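Local coordinates for tudor and KH domain-containing protein homolog (Drosophila melanogaster, PDB 5YGB), which takes part in the piRNA pathway that represses transposons, binding the N-terminal tail of Piwi through its Tudor domain and likely recruiting Piwi proteins to the nuage, at residues L117-R120 against F121-V124; I147-F150 against E151-E155; I205-L208 against M209-Q212. The protein carries 1 engineered substitution. All coordinates share one frame; numbering follows the deposited sequence.

Overall arrangement
This chain is the extended Tudor region of Papi, and its three local contacts follow one another along the sequence without overlapping. Contact 1 lies in the loop that leaves the antiparallel Tudor sheet after strand 109-111 and enters the second, mixed sheet at strand 124-128. Contact 2 forms the end of helix 144-154 and contact 3 the short helix 205-211. Contacts 1 and 2 lie on opposite sides of the chain's centre, their own centres about 25 Å apart. Contacts 2 and 3, with centres about 11 Å apart, touch directly. Contact 1 thus links the two sheets, while the two helices pack through Phe-150, Leu-153, Ile-205 and Met-209, helix 144-154 resting on strand 5-12.

Contact 1: L117-R120 against F121-V124; sequences LTLR and FQAV
Arg-120 runs its extended side chain past the backbone carbonyl of Phe-121, whose O lies over one face of the guanidinium, 3.8 Å from Arg-120 CZ. The setting is the loop that joins the two beta modules of an extended Tudor domain, running from the Tudor sheet into strand 124-128. With no regular helix or strand through most of this stretch, side-chain-to-backbone bonds and water shape the loop. Its central bond returns from Gln-122, where NE2 donates to the backbone O of Arg-120 at 2.8 Å with an N-H...O angle of 161°. The bend of the glutamine chain at chi2 (-67°) brings the amide back over its predecessors. The acceptor lies close to the amide plane, whereas NE2 sits above the carbonyl plane of Arg-120. Because the guanidinium and amide planes stand 85° apart, these two groups do not stack. A water couples them instead: it accepts from Arg-120 NH1 at 2.8 Å and also lies within hydrogen-bonding distance of Gln-122 O and Gln-122 OE1. Gln-26, on helix 25-41, draws the same two groups together, since its OE1 accepts from both Arg-120 NH1 and Gln-122 NE2. The outcome is a small network in which the amide nitrogen has two acceptors and its rotation is well defined. Leu-119 supplies the apolar side, crossing the glutamine at about a right angle with its CG 3.8 Å from Gln-122 NE2. Arg-73 of the Tudor sheet binds Leu-119 O, and Asp-97 takes the backbone N-H of Gln-122, which ties the loop to its surroundings. At the far end of the arginine a second water sits in the guanidinium plane, 3.1 Å from Arg-120 NH2, and near that plane the methyl CG2 of Val-124 approaches the same NH2 to 3.3 Å.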
ATOM      1  N   LEU A 117       9.267  -8.272  12.598  1.00 14.29           N
ATOM      2  CA  LEU A 117       8.159  -9.029  12.012  1.00 16.25           C
ATOM      3  C   LEU A 117       6.895  -9.038  12.851  1.00 18.31           C
ATOM      4  O   LEU A 117       5.829  -9.385  12.341  1.00 26.52           O
ATOM      5  CB  LEU A 117       8.570 -10.476  11.781  1.00 16.80           C
ATOM      6  CG  LEU A 117       9.399 -10.716  10.538  1.00 18.77           C
ATOM      7  CD1 LEU A 117       9.910 -12.131  10.587  1.00 23.63           C
ATOM      8  CD2 LEU A 117       8.556 -10.494   9.281  1.00 17.25           C
ATOM      9  N   THR A 118       7.008  -8.686  14.125  1.00 16.28           N
ATOM     10  CA  THR A 118       5.911  -8.827  15.088  1.00 18.60           C
ATOM     11  C   THR A 118       4.634  -8.071  14.709  1.00 22.34           C
ATOM     12  O   THR A 118       3.527  -8.607  14.832  1.00 24.46           O
ATOM     13  CB  THR A 118       6.362  -8.356  16.482  1.00 17.41           C
ATOM     14  OG1 THR A 118       7.417  -9.210  16.945  1.00 30.75           O
ATOM     15  CG2 THR A 118       5.213  -8.416  17.474  1.00 33.33           C
ATOM     16  N   LEU A 119       4.778  -6.826  14.276  1.00 14.90           N
ATOM     17  CA  LEU A 119       3.620  -5.996  13.955  1.00 12.46           C
ATOM     18  C   LEU A 119       2.866  -6.528  12.736  1.00 13.95           C
ATOM     19  O   LEU A 119       3.470  -6.845  11.711  1.00 12.86           O
ATOM     20  CB  LEU A 119       4.055  -4.550  13.700  1.00 14.66           C
ATOM     21  CG  LEU A 119       2.940  -3.545  13.407  1.00 13.42           C
ATOM     22  CD1 LEU A 119       2.030  -3.363  14.611  1.00 17.93           C
ATOM     23  CD2 LEU A 119       3.536  -2.202  13.003  1.00 15.06           C
ATOM     24  N   ARG A 120       1.545  -6.621  12.852  1.00 13.61           N
ATOM     25  CA  ARG A 120       0.680  -6.963  11.722  1.00 14.87           C
ATOM     26  C   ARG A 120       1.036  -6.127  10.487  1.00 12.31           C
ATOM     27  O   ARG A 120       1.306  -4.934  10.611  1.00 12.60           O
ATOM     28  CB  ARG A 120      -0.791  -6.743  12.141  1.00 18.11           C
ATOM     29  CG  ARG A 120      -1.817  -6.651  11.016  1.00 21.18           C
ATOM     30  CD  ARG A 120      -3.267  -6.404  11.511  1.00 16.97           C
ATOM     31  NE  ARG A 120      -4.088  -6.064  10.354  1.00 19.07           N
ATOM     32  CZ  ARG A 120      -4.321  -4.818   9.952  1.00 18.80           C
ATOM     33  NH1 ARG A 120      -3.841  -3.793  10.645  1.00 17.16           N
ATOM     34  NH2 ARG A 120      -5.045  -4.592   8.866  1.00 19.73           N
ATOM     35  N   PHE A 121       1.072  -6.735   9.302  1.00 11.85           N
ATOM     36  CA  PHE A 121       1.284  -5.946   8.088  1.00  9.94           C
ATOM     37  C   PHE A 121       0.136  -4.930   7.986  1.00 10.82           C
ATOM     38  O   PHE A 121      -1.051  -5.292   8.047  1.00 13.24           O
ATOM     39  CB  PHE A 121       1.357  -6.834   6.840  1.00 11.59           C
ATOM     40  CG  PHE A 121       2.592  -7.713   6.767  1.00 12.39           C
ATOM     41  CD1 PHE A 121       3.605  -7.628   7.710  1.00 13.96           C
ATOM     42  CD2 PHE A 121       2.742  -8.604   5.718  1.00 14.80           C
ATOM     43  CE1 PHE A 121       4.734  -8.444   7.619  1.00 15.17           C
ATOM     44  CE2 PHE A 121       3.877  -9.412   5.618  1.00 14.83           C
ATOM     45  CZ  PHE A 121       4.858  -9.328   6.566  1.00 15.63           C
ATOM     46  N   GLN A 122       0.468  -3.651   7.849  1.00  9.56           N
ATOM     47  CA  GLN A 122      -0.516  -2.610   8.127  1.00  9.25           C
ATOM     48  C   GLN A 122      -1.431  -2.202   6.972  1.00 10.79           C
ATOM     49  O   GLN A 122      -2.480  -1.600   7.218  1.00 10.87           O
ATOM     50  CB  GLN A 122       0.216  -1.369   8.665  1.00 10.16           C
ATOM     51  CG  GLN A 122       0.795  -1.582  10.057  1.00 10.53           C
ATOM     52  CD  GLN A 122      -0.303  -1.745  11.076  1.00 11.89           C
ATOM     53  OE1 GLN A 122      -1.122  -0.847  11.271  1.00 12.50           O
ATOM     54  NE2 GLN A 122      -0.353  -2.907  11.703  1.00 12.44           N
ATOM     55  N   ALA A 123      -1.061  -2.489   5.727  1.00  9.93           N
ATOM     56  CA  ALA A 123      -1.857  -2.026   4.593  1.00 10.06           C
ATOM     57  C   ALA A 123      -2.852  -3.069   4.137  1.00 10.73           C
ATOM     58  O   ALA A 123      -2.492  -4.238   3.958  1.00 11.11           O
ATOM     59  CB  ALA A 123      -0.953  -1.624   3.420  1.00 10.96           C
ATOM     60  N   VAL A 124      -4.102  -2.655   3.958  1.00 11.04           N
ATOM     61  CA  VAL A 124      -5.118  -3.532   3.382  1.00 13.19           C
ATOM     62  C   VAL A 124      -5.630  -2.955   2.074  1.00 11.50           C
ATOM     63  O   VAL A 124      -6.116  -1.810   2.028  1.00 10.91           O
ATOM     64  CB  VAL A 124      -6.297  -3.744   4.329  1.00 15.40           C
ATOM     65  CG1 VAL A 124      -7.355  -4.611   3.653  1.00 16.95           C
ATOM     66  CG2 VAL A 124      -5.834  -4.408   5.620  1.00 18.18           C
TER
HETATM   67  O   HOH W   1      -3.455  -1.215   9.727  1.00 10.40           O
HETATM   68  O   HOH W   2      -5.466  -1.901   7.482  1.00 21.97           O

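Contact 2: I147-F150 against E151-E155; sequences IAKF and EELTE
Thr-154 sets its methyl over one face of the Phe-150 ring, a CH-pi contact with CG2 3.9 Å from the ring centroid and 17° off the ring normal, displaced somewhat toward the rim. The same threonine turns its hydroxyl back to the helix: with chi1 at 60°, OG1 stands between the backbone N and the carbonyl carbon and donates to Phe-150 O at 2.8 Å. Thr-154 N reaches that oxygen as well, at 3.0 Å, from the other face of the carbonyl plane. On another side of the helix the tail of Lys-149, bent at chi2, carries CE to 3.8 Å from Leu-153 CD2. Ile-147 and Glu-151 run alongside each other, CG2 of the isoleucine 4.1 Å from CD of the glutamate. Regular i to i+4 backbone bonds space these pairs through the last turns of helix 144-154, and Glu-155 then leaves it with positive phi. Farther out, Phe-150 meets the ring of Phe-18 and packs against Ile-205 and Met-209 of helix 205-211, while Thr-154 touches Val-9 of strand 5-12, so this helix covers part of the mixed sheet. Chemically, one buried threonine does two jobs: its hydroxyl is satisfied by a carbonyl of its own helix, which leaves the methyl for the aromatic face.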
ATOM      1  N   ILE A 147      -8.853   9.606 -10.826  1.00 16.70           N
ATOM      2  CA  ILE A 147      -7.827   9.153  -9.899  1.00 16.06           C
ATOM      3  C   ILE A 147      -7.335  10.331  -9.068  1.00 16.41           C
ATOM      4  O   ILE A 147      -7.215  10.219  -7.848  1.00 15.81           O
ATOM      5  CB  ILE A 147      -6.655   8.486 -10.646  1.00 18.66           C
ATOM      6  CG1 ILE A 147      -7.152   7.259 -11.414  1.00 16.89           C
ATOM      7  CG2 ILE A 147      -5.553   8.101  -9.669  1.00 18.13           C
ATOM      8  CD1 ILE A 147      -6.114   6.635 -12.326  1.00 18.03           C
ATOM      9  N   ALA A 148      -7.081  11.462  -9.717  1.00 17.90           N
ATOM     10  CA  ALA A 148      -6.633  12.663  -9.017  1.00 16.57           C
ATOM     11  C   ALA A 148      -7.658  13.147  -7.994  1.00 17.37           C
ATOM     12  O   ALA A 148      -7.298  13.504  -6.868  1.00 17.57           O
ATOM     13  CB  ALA A 148      -6.316  13.772 -10.023  1.00 18.25           C
ATOM     14  N   LYS A 149      -8.931  13.153  -8.371  1.00 17.53           N
ATOM     15  CA  LYS A 149      -9.966  13.592  -7.447  1.00 18.10           C
ATOM     16  C   LYS A 149     -10.007  12.677  -6.222  1.00 14.75           C
ATOM     17  O   LYS A 149     -10.147  13.152  -5.096  1.00 14.25           O
ATOM     18  CB  LYS A 149     -11.334  13.626  -8.134  1.00 18.52           C
ATOM     19  CG  LYS A 149     -12.468  14.094  -7.235  1.00 17.16           C
ATOM     20  CD  LYS A 149     -12.251  15.512  -6.742  1.00 21.45           C
ATOM     21  CE  LYS A 149     -13.441  16.006  -5.933  1.00 28.19           C
ATOM     22  NZ  LYS A 149     -13.347  17.461  -5.613  1.00 37.34           N
ATOM     23  N   PHE A 150      -9.874  11.376  -6.445  1.00 14.83           N
ATOM     24  CA  PHE A 150      -9.875  10.435  -5.331  1.00 14.21           C
ATOM     25  C   PHE A 150      -8.644  10.641  -4.429  1.00 14.94           C
ATOM     26  O   PHE A 150      -8.744  10.587  -3.201  1.00 12.83           O
ATOM     27  CB  PHE A 150      -9.947   8.994  -5.854  1.00 14.56           C
ATOM     28  CG  PHE A 150     -10.053   7.963  -4.772  1.00 12.06           C
ATOM     29  CD1 PHE A 150     -11.230   7.820  -4.050  1.00 13.70           C
ATOM     30  CD2 PHE A 150      -8.974   7.151  -4.463  1.00 15.30           C
ATOM     31  CE1 PHE A 150     -11.340   6.862  -3.042  1.00 13.61           C
ATOM     32  CE2 PHE A 150      -9.070   6.197  -3.443  1.00 15.65           C
ATOM     33  CZ  PHE A 150     -10.261   6.050  -2.735  1.00 12.92           C
ATOM     34  N   GLU A 151      -7.484  10.878  -5.029  1.00 15.00           N
ATOM     35  CA  GLU A 151      -6.288  11.198  -4.255  1.00 16.07           C
ATOM     36  C   GLU A 151      -6.494  12.455  -3.418  1.00 15.22           C
ATOM     37  O   GLU A 151      -6.064  12.511  -2.266  1.00 15.82           O
ATOM     38  CB  GLU A 151      -5.082  11.371  -5.182  1.00 16.26           C
ATOM     39  CG  GLU A 151      -4.622  10.053  -5.794  1.00 15.83           C
ATOM     40  CD  GLU A 151      -3.541  10.222  -6.842  1.00 25.16           C
ATOM     41  OE1 GLU A 151      -3.549  11.249  -7.549  1.00 28.04           O
ATOM     42  OE2 GLU A 151      -2.689   9.319  -6.960  1.00 36.36           O
ATOM     43  N   GLU A 152      -7.149  13.459  -3.998  1.00 14.89           N
ATOM     44  CA  GLU A 152      -7.442  14.705  -3.291  1.00 15.84           C
ATOM     45  C   GLU A 152      -8.404  14.505  -2.125  1.00 15.95           C
ATOM     46  O   GLU A 152      -8.163  15.004  -1.019  1.00 17.73           O
ATOM     47  CB  GLU A 152      -8.032  15.737  -4.258  1.00 18.82           C
ATOM     48  CG  GLU A 152      -7.070  16.237  -5.325  1.00 39.89           C
ATOM     49  CD  GLU A 152      -7.729  17.217  -6.287  1.00 51.65           C
ATOM     50  OE1 GLU A 152      -8.121  16.797  -7.400  1.00 44.83           O
ATOM     51  OE2 GLU A 152      -7.858  18.407  -5.929  1.00 61.05           O
ATOM     52  N   LEU A 153      -9.503  13.798  -2.367  1.00 15.13           N
ATOM     53  CA  LEU A 153     -10.507  13.609  -1.328  1.00 15.25           C
ATOM     54  C   LEU A 153      -9.967  12.766  -0.170  1.00 14.94           C
ATOM     55  O   LEU A 153     -10.335  12.969   0.992  1.00 17.33           O
ATOM     56  CB  LEU A 153     -11.759  12.956  -1.905  1.00 16.16           C
ATOM     57  CG  LEU A 153     -12.547  13.812  -2.906  1.00 15.26           C
ATOM     58  CD1 LEU A 153     -13.702  13.016  -3.510  1.00 18.64           C
ATOM     59  CD2 LEU A 153     -13.051  15.092  -2.246  1.00 21.88           C
ATOM     60  N   THR A 154      -9.086  11.822  -0.480  1.00 13.35           N
ATOM     61  CA  THR A 154      -8.511  10.984   0.568  1.00 14.01           C
ATOM     62  C   THR A 154      -7.247  11.587   1.172  1.00 14.30           C
ATOM     63  O   THR A 154      -6.792  11.123   2.213  1.00 14.58           O
ATOM     64  CB  THR A 154      -8.163   9.570   0.051  1.00 13.31           C
ATOM     65  OG1 THR A 154      -7.203   9.657  -1.009  1.00 13.73           O
ATOM     66  CG2 THR A 154      -9.408   8.839  -0.436  1.00 15.89           C
ATOM     67  N   GLU A 155      -6.701  12.619   0.522  1.00 14.21           N
ATOM     68  CA  GLU A 155      -5.380  13.176   0.835  1.00 14.94           C
ATOM     69  C   GLU A 155      -4.366  12.070   1.120  1.00 14.77           C
ATOM     70  O   GLU A 155      -3.677  12.066   2.152  1.00 14.99           O
ATOM     71  CB  GLU A 155      -5.446  14.152   2.010  1.00 16.57           C
ATOM     72  CG  GLU A 155      -4.378  15.240   1.902  1.00 21.21           C
ATOM     73  CD  GLU A 155      -4.249  16.095   3.146  1.00 37.82           C
ATOM     74  OE1 GLU A 155      -5.167  16.073   3.994  1.00 29.39           O
ATOM     75  OE2 GLU A 155      -3.220  16.792   3.269  1.00 38.60           O
TER

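Contact 3: I205-L208 against M209-Q212; sequences IADL and MITQ
Thr-211 gives Asp-207 O two bonds, one from its backbone N at 2.9 Å and one from OG1 at 2.8 Å, and the two donors approach from opposite faces of the carbonyl plane. A chi1 of 55° turns the hydroxyl back toward the carbonyl of the preceding turn. Met-209 N to Ile-205 O and Ile-210 N to Ala-206 O continue the alpha-helical pattern, but the last such bond, Gln-212 N to Leu-208 O, is weak, 3.1 Å long but bent to 133° at the hydrogen, in keeping with the helix ending there. Leu-208 and Gln-212 lie side by side and point the same way, CD2 of the leucine 3.7 Å from NE2 of the glutamine. At the other end of that amide, OE1 receives a weak hydrogen bond from Lys-149 NZ. Ile-205 and Met-209, one turn apart, form an apolar pair through CG2 of the isoleucine and CG of the methionine. Asn-204, just ahead of the helix, accepts from the backbone N of Asp-207 through OD1. Helix 205-211 thus turns Ile-205 and Met-209 to helix 144-154, while Ala-206 and Ile-210 rest on Val-131 of strand 131-132.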
ATOM      1  N   ILE A 205     -17.469   9.643   0.107  1.00 17.01           N
ATOM      2  CA  ILE A 205     -16.585   9.962  -1.005  1.00 14.46           C
ATOM      3  C   ILE A 205     -17.121   9.402  -2.336  1.00 15.79           C
ATOM      4  O   ILE A 205     -17.014  10.060  -3.363  1.00 15.20           O
ATOM      5  CB  ILE A 205     -15.146   9.465  -0.701  1.00 14.10           C
ATOM      6  CG1 ILE A 205     -14.518  10.408   0.333  1.00 15.56           C
ATOM      7  CG2 ILE A 205     -14.293   9.415  -1.965  1.00 17.06           C
ATOM      8  CD1 ILE A 205     -13.095  10.072   0.729  1.00 18.11           C
ATOM      9  N   ALA A 206     -17.736   8.222  -2.314  1.00 17.05           N
ATOM     10  CA  ALA A 206     -18.390   7.679  -3.506  1.00 15.76           C
ATOM     11  C   ALA A 206     -19.455   8.640  -4.025  1.00 16.63           C
ATOM     12  O   ALA A 206     -19.539   8.905  -5.229  1.00 15.91           O
ATOM     13  CB  ALA A 206     -19.013   6.327  -3.207  1.00 18.95           C
ATOM     14  N   ASP A 207     -20.275   9.167  -3.120  1.00 15.85           N
ATOM     15  CA  ASP A 207     -21.354  10.048  -3.543  1.00 17.72           C
ATOM     16  C   ASP A 207     -20.815  11.395  -4.011  1.00 17.11           C
ATOM     17  O   ASP A 207     -21.378  11.992  -4.937  1.00 17.22           O
ATOM     18  CB  ASP A 207     -22.377  10.218  -2.421  1.00 18.85           C
ATOM     19  CG  ASP A 207     -23.258   8.988  -2.254  1.00 26.13           C
ATOM     20  OD1 ASP A 207     -23.382   8.214  -3.225  1.00 28.89           O
ATOM     21  OD2 ASP A 207     -23.817   8.787  -1.158  1.00 29.06           O
ATOM     22  N   LEU A 208     -19.736  11.875  -3.402  1.00 17.00           N
ATOM     23  CA  LEU A 208     -19.079  13.082  -3.897  1.00 17.34           C
ATOM     24  C   LEU A 208     -18.544  12.870  -5.317  1.00 16.56           C
ATOM     25  O   LEU A 208     -18.718  13.728  -6.185  1.00 18.37           O
ATOM     26  CB  LEU A 208     -17.953  13.505  -2.959  1.00 18.42           C
ATOM     27  CG  LEU A 208     -18.396  14.090  -1.625  1.00 20.76           C
ATOM     28  CD1 LEU A 208     -17.198  14.254  -0.701  1.00 24.43           C
ATOM     29  CD2 LEU A 208     -19.095  15.431  -1.834  1.00 21.04           C
ATOM     30  N   MET A 209     -17.910  11.730  -5.567  1.00 15.56           N
ATOM     31  CA  MET A 209     -17.374  11.481  -6.897  0.58 17.03           C
ATOM     32  C   MET A 209     -18.477  11.344  -7.944  1.00 16.86           C
ATOM     33  O   MET A 209     -18.339  11.872  -9.041  1.00 18.90           O
ATOM     34  CB  MET A 209     -16.486  10.244  -6.894  0.58 15.31           C
ATOM     35  CG  MET A 209     -15.215  10.437  -6.082  0.58 16.72           C
ATOM     36  SD  MET A 209     -14.030   9.104  -6.307  0.58 16.94           S
ATOM     37  CE  MET A 209     -13.587   9.290  -8.039  0.58 15.70           C
ATOM     38  N   ILE A 210     -19.577  10.677  -7.599  1.00 17.63           N
ATOM     39  CA  ILE A 210     -20.686  10.508  -8.529  1.00 16.78           C
ATOM     40  C   ILE A 210     -21.369  11.843  -8.809  1.00 17.51           C
ATOM     41  O   ILE A 210     -21.573  12.205  -9.967  1.00 18.28           O
ATOM     42  CB  ILE A 210     -21.723   9.496  -7.987  1.00 15.38           C
ATOM     43  CG1 ILE A 210     -21.105   8.097  -7.955  1.00 17.77           C
ATOM     44  CG2 ILE A 210     -22.967   9.484  -8.868  1.00 19.06           C
ATOM     45  CD1 ILE A 210     -21.936   7.062  -7.188  1.00 20.79           C
ATOM     46  N   THR A 211     -21.719  12.586  -7.765  1.00 16.78           N
ATOM     47  CA  THR A 211     -22.475  13.824  -7.966  1.00 16.21           C
ATOM     48  C   THR A 211     -21.652  14.905  -8.658  1.00 16.28           C
ATOM     49  O   THR A 211     -22.216  15.846  -9.210  1.00 17.65           O
ATOM     50  CB  THR A 211     -23.013  14.408  -6.645  1.00 18.04           C
ATOM     51  OG1 THR A 211     -21.936  14.604  -5.717  1.00 18.39           O
ATOM     52  CG2 THR A 211     -24.059  13.487  -6.029  1.00 19.53           C
ATOM     53  N   GLN A 212     -20.329  14.777  -8.632  1.00 17.94           N
ATOM     54  CA  GLN A 212     -19.468  15.778  -9.256  1.00 17.95           C
ATOM     55  C   GLN A 212     -18.853  15.305 -10.578  1.00 17.86           C
ATOM     56  O   GLN A 212     -17.988  15.975 -11.142  1.00 17.52           O
ATOM     57  CB  GLN A 212     -18.381  16.208  -8.265  1.00 18.24           C
ATOM     58  CG  GLN A 212     -18.977  16.911  -7.049  1.00 18.31           C
ATOM     59  CD  GLN A 212     -17.951  17.349  -6.020  1.00 23.14           C
ATOM     60  OE1 GLN A 212     -16.771  17.517  -6.324  1.00 24.16           O
ATOM     61  NE2 GLN A 212     -18.408  17.549  -4.793  1.00 30.01           N
TER